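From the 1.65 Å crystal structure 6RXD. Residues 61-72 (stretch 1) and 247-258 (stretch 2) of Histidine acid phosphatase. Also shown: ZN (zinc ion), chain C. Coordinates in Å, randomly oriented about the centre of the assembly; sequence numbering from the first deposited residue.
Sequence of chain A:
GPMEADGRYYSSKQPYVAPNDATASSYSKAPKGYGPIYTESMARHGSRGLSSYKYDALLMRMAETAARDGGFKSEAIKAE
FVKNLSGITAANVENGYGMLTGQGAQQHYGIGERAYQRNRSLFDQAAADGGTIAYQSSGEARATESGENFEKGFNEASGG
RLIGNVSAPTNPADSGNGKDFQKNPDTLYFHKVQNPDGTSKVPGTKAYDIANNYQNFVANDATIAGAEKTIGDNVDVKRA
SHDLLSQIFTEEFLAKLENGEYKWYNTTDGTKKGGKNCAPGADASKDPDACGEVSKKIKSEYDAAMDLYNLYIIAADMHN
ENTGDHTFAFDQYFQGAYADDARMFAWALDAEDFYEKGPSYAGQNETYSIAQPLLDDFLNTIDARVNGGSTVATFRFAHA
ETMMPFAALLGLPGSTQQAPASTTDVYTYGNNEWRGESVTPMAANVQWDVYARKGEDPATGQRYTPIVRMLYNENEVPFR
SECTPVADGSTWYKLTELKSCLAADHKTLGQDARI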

# COMPACT_ATOMS: atom_id res chain seq x y z
N ARG A 61 20.51 -17.08 11.46
CA ARG A 61 20.79 -18.50 11.68
C ARG A 61 21.71 -19.03 10.58
O ARG A 61 22.64 -19.80 10.85
N MET A 62 21.49 -18.59 9.35
CA MET A 62 22.34 -18.99 8.23
C MET A 62 23.76 -18.45 8.44
O MET A 62 24.75 -19.16 8.20
N ALA A 63 23.85 -17.22 8.93
CA ALA A 63 25.13 -16.58 9.16
C ALA A 63 25.93 -17.32 10.21
O ALA A 63 27.15 -17.47 10.09
N GLU A 64 25.24 -17.79 11.25
CA GLU A 64 25.93 -18.50 12.33
C GLU A 64 26.53 -19.81 11.80
O GLU A 64 27.65 -20.19 12.17
N THR A 65 25.80 -20.50 10.93
CA THR A 65 26.31 -21.72 10.32
C THR A 65 27.49 -21.43 9.38
O THR A 65 28.51 -22.13 9.40
N ALA A 66 27.36 -20.39 8.57
CA ALA A 66 28.47 -19.97 7.71
C ALA A 66 29.73 -19.63 8.51
O ALA A 66 30.84 -19.96 8.10
N ALA A 67 29.56 -18.96 9.64
CA ALA A 67 30.70 -18.62 10.48
C ALA A 67 31.37 -19.88 11.03
O ALA A 67 32.60 -19.97 11.07
N ARG A 68 30.56 -20.83 11.45
CA ARG A 68 31.08 -22.10 11.98
C ARG A 68 31.81 -22.90 10.91
O ARG A 68 32.83 -23.53 11.19
N ASP A 69 31.26 -22.91 9.70
CA ASP A 69 31.76 -23.78 8.64
C ASP A 69 32.68 -23.11 7.61
O ASP A 69 33.03 -23.71 6.61
N GLY A 70 33.07 -21.86 7.87
CA GLY A 70 33.95 -21.15 6.96
C GLY A 70 33.28 -20.87 5.63
O GLY A 70 33.91 -20.96 4.56
N GLY A 71 32.00 -20.52 5.68
CA GLY A 71 31.21 -20.31 4.48
C GLY A 71 31.09 -18.88 3.97
O GLY A 71 30.42 -18.64 2.97
N PHE A 72 31.72 -17.92 4.65
CA PHE A 72 31.75 -16.56 4.13
C PHE A 72 32.96 -16.39 3.21
O PHE A 72 33.98 -17.06 3.38
N GLN A 247 27.97 -13.04 -3.46
CA GLN A 247 28.71 -11.87 -2.97
C GLN A 247 29.15 -12.08 -1.54
O GLN A 247 30.07 -11.42 -1.06
N ILE A 248 28.44 -12.97 -0.85
CA ILE A 248 28.60 -13.12 0.59
C ILE A 248 29.16 -14.50 0.93
O ILE A 248 30.07 -14.63 1.75
N PHE A 249 28.61 -15.53 0.30
CA PHE A 249 28.90 -16.90 0.70
C PHE A 249 29.73 -17.62 -0.36
O PHE A 249 29.62 -17.31 -1.55
N THR A 250 30.53 -18.59 0.07
CA THR A 250 31.36 -19.35 -0.87
C THR A 250 30.54 -20.29 -1.73
O THR A 250 29.44 -20.68 -1.37
N GLU A 251 31.11 -20.66 -2.88
CA GLU A 251 30.47 -21.62 -3.77
C GLU A 251 30.20 -22.93 -3.06
O GLU A 251 29.14 -23.53 -3.21
N GLU A 252 31.19 -23.37 -2.29
CA GLU A 252 31.08 -24.61 -1.54
C GLU A 252 29.93 -24.57 -0.53
O GLU A 252 29.18 -25.52 -0.38
N PHE A 253 29.78 -23.45 0.16
CA PHE A 253 28.69 -23.31 1.12
C PHE A 253 27.34 -23.33 0.40
O PHE A 253 26.42 -24.04 0.81
N LEU A 254 27.23 -22.57 -0.68
CA LEU A 254 25.96 -22.47 -1.39
C LEU A 254 25.62 -23.77 -2.10
O LEU A 254 24.46 -24.09 -2.28
N ALA A 255 26.64 -24.53 -2.49
CA ALA A 255 26.38 -25.82 -3.12
C ALA A 255 25.76 -26.80 -2.13
O ALA A 255 24.90 -27.61 -2.51
N LYS A 256 26.18 -26.75 -0.87
CA LYS A 256 25.56 -27.57 0.16
C LYS A 256 24.12 -27.17 0.43
O LYS A 256 23.28 -28.01 0.76
N LEU A 257 23.82 -25.88 0.31
CA LEU A 257 22.45 -25.41 0.46
C LEU A 257 21.59 -25.95 -0.69
O LEU A 257 20.52 -26.49 -0.46
N GLU A 258 22.09 -25.82 -1.92
CA GLU A 258 21.33 -26.24 -3.10
C GLU A 258 21.05 -27.74 -3.20
O GLU A 258 20.10 -28.15 -3.87

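The apolar centre of the contact is built from Met62 and Ala66 on the first helix and Phe249 and Phe253 on the second stretch. Phe253 points its CA-to-CB bond toward the first stretch, and its t rotamer (chi1 -173°, chi2 -97°) lays the ring against Ala66. Ala66 CB lies 4.1 Å from the centroid of the Phe253 ring and 28° off the ring normal, which places the methyl over the face as a CH-pi contact; the closest side-chain approach is Ala66 CB to Phe253 CZ, 3.7 Å. The same methyl meets the edge of the other ring, with Ala66 CB 3.7 Å from Phe249 CE1.

Met62 starts sideways, but its fully extended ttt side chain carries the terminal methyl between three partners: Met62 CE is 3.8 Å from Phe249 CE2, 3.9 Å from Phe253 CE1 and 4.0 Å from Leu257 CD2. Over Phe249 it sits on the ring face, with CE 4.0 Å from the centroid and 19° off the normal, whereas it reaches Phe253 at the edge. Thr65, chi1 m, adds a looser edge contact, its CG2 4.1 Å from Phe253 CE2.

Phe249 and Phe72, both m at chi1, extend this cluster. Their planes lie 25° apart with centroids 5.2 Å apart, so the rings are nearly parallel but slid, barely overlapping; Phe72 CE1 approaches Phe249 CE1 to 3.7 Å. The edge of Phe72 also meets Ile248, with Phe72 CE1 to Ile248 CG2 at 3.6 Å. Beside them, Gly71 leaves room for Phe253: its CA is 3.7 Å from Phe253 CD2, and an ideal CB on Gly71 would fall 2.3 Å from that CD2, a clash.

Here the contact turns polar. Thr250 N donates to Gly71 O at 2.9 Å with an angle of 162°, the hydrogen bond that accompanies the single backbone bridge between Phe72 and Phe249. Thr250, chi1 p, points toward the first stretch while its OG1 caps the second helix, accepting from Phe253 N at 3.0 Å. That hydroxyl also donates to a water, Thr250 OG1 to water O 2.7 Å; the water in turn donates to Gly70 O and to Glu252 OE1, each 2.9 Å from its oxygen, thereby linking the two stretches at the polar edge of the contact.

Farther out, Arg68 and Asp69 form a salt bridge within the first stretch, Arg68 NE to Asp69 OD1 2.7 Å. Glu251 points away from the contact, and its OE2 binds the zinc ion at 2.2 Å.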

# COMPACT_ATOMS: atom_id res chain seq x y z
CB ARG A 61 19.49 -19.33 11.72
CG ARG A 61 18.46 -18.85 12.76
CD ARG A 61 18.93 -19.06 14.21
NE ARG A 61 19.79 -17.98 14.70
CZ ARG A 61 19.35 -16.79 15.11
NH1 ARG A 61 18.05 -16.51 15.09
NH2 ARG A 61 20.21 -15.87 15.53
CB MET A 62 21.75 -18.45 6.92
CG MET A 62 22.53 -18.81 5.66
SD MET A 62 21.64 -18.20 4.21
CE MET A 62 22.66 -18.89 2.90
CB ALA A 63 24.93 -15.12 9.57
CB GLU A 64 24.97 -18.74 13.51
CG GLU A 64 24.60 -17.46 14.23
CD GLU A 64 23.32 -17.56 15.04
OE1 GLU A 64 22.60 -18.58 14.93
OE2 GLU A 64 23.02 -16.61 15.80
CB THR A 65 25.19 -22.45 9.57
OG1 THR A 65 24.19 -22.86 10.52
CG2 THR A 65 25.73 -23.69 8.86
CB ALA A 66 28.05 -18.79 6.84
CB ALA A 67 30.28 -17.69 11.64
CB ARG A 68 29.92 -22.93 12.55
CG ARG A 68 30.34 -24.27 13.16
CD ARG A 68 29.16 -25.24 13.28
NE ARG A 68 28.63 -25.64 11.97
CZ ARG A 68 27.66 -26.53 11.79
NH1 ARG A 68 27.10 -27.14 12.83
NH2 ARG A 68 27.25 -26.83 10.56
CB ASP A 69 30.59 -24.44 7.91
CG ASP A 69 29.83 -25.43 8.77
OD1 ASP A 69 30.32 -25.76 9.88
OD2 ASP A 69 28.75 -25.89 8.34
CB PHE A 72 31.83 -15.53 5.26
CG PHE A 72 30.52 -15.32 5.97
CD1 PHE A 72 29.49 -14.61 5.36
CD2 PHE A 72 30.30 -15.86 7.23
CE1 PHE A 72 28.28 -14.41 6.01
CE2 PHE A 72 29.10 -15.67 7.89
CZ PHE A 72 28.08 -14.94 7.28
CB GLN A 247 27.79 -10.65 -2.92
CG GLN A 247 27.26 -10.18 -4.23
CD GLN A 247 26.40 -8.96 -4.04
OE1 GLN A 247 26.88 -7.83 -4.08
NE2 GLN A 247 25.11 -9.18 -3.81
CB ILE A 248 27.24 -12.93 1.28
CG1 ILE A 248 26.72 -11.52 1.04
CG2 ILE A 248 27.34 -13.23 2.78
CD1 ILE A 248 25.18 -11.43 1.02
CB PHE A 249 27.60 -17.69 0.91
CG PHE A 249 26.71 -17.12 1.98
CD1 PHE A 249 26.96 -17.39 3.32
CD2 PHE A 249 25.63 -16.32 1.64
CE1 PHE A 249 26.14 -16.85 4.31
CE2 PHE A 249 24.79 -15.78 2.62
CZ PHE A 249 25.04 -16.05 3.96
CB THR A 250 32.42 -20.20 -0.15
OG1 THR A 250 31.78 -21.24 0.61
CG2 THR A 250 33.28 -19.35 0.77
CB GLU A 251 31.38 -21.88 -4.97
CG GLU A 251 31.55 -20.70 -5.89
CD GLU A 251 30.26 -20.28 -6.55
OE1 GLU A 251 29.31 -21.09 -6.67
OE2 GLU A 251 30.22 -19.11 -6.97
CB GLU A 252 32.42 -24.89 -0.85
CG GLU A 252 32.45 -26.10 0.05
CD GLU A 252 33.79 -26.25 0.73
OE1 GLU A 252 34.20 -25.32 1.46
OE2 GLU A 252 34.45 -27.29 0.53
CB PHE A 253 28.87 -22.00 1.90
CG PHE A 253 27.90 -21.82 3.04
CD1 PHE A 253 26.75 -21.08 2.87
CD2 PHE A 253 28.16 -22.38 4.28
CE1 PHE A 253 25.85 -20.90 3.93
CE2 PHE A 253 27.28 -22.22 5.33
CZ PHE A 253 26.12 -21.47 5.16
CB LEU A 254 26.02 -21.33 -2.40
CG LEU A 254 26.12 -19.95 -1.76
CD1 LEU A 254 26.37 -18.87 -2.81
CD2 LEU A 254 24.86 -19.63 -0.96
CB ALA A 255 27.66 -26.40 -3.72
CB LYS A 256 26.37 -27.55 1.46
CG LYS A 256 27.74 -28.20 1.34
CD LYS A 256 28.39 -28.37 2.70
CE LYS A 256 29.88 -28.68 2.57
NZ LYS A 256 30.52 -28.92 3.89
CB LEU A 257 22.40 -23.88 0.50
CG LEU A 257 20.99 -23.28 0.55
CD1 LEU A 257 20.21 -23.83 1.73
CD2 LEU A 257 21.05 -21.76 0.61
CB GLU A 258 21.97 -25.72 -4.39
CG GLU A 258 21.48 -24.35 -4.78
CD GLU A 258 19.96 -24.23 -4.70
OE1 GLU A 258 19.28 -24.74 -5.61
OE2 GLU A 258 19.45 -23.62 -3.74
ZN ZN C . 28.56 -18.75 -8.38
O HOH W 1 33.43 -22.62 2.23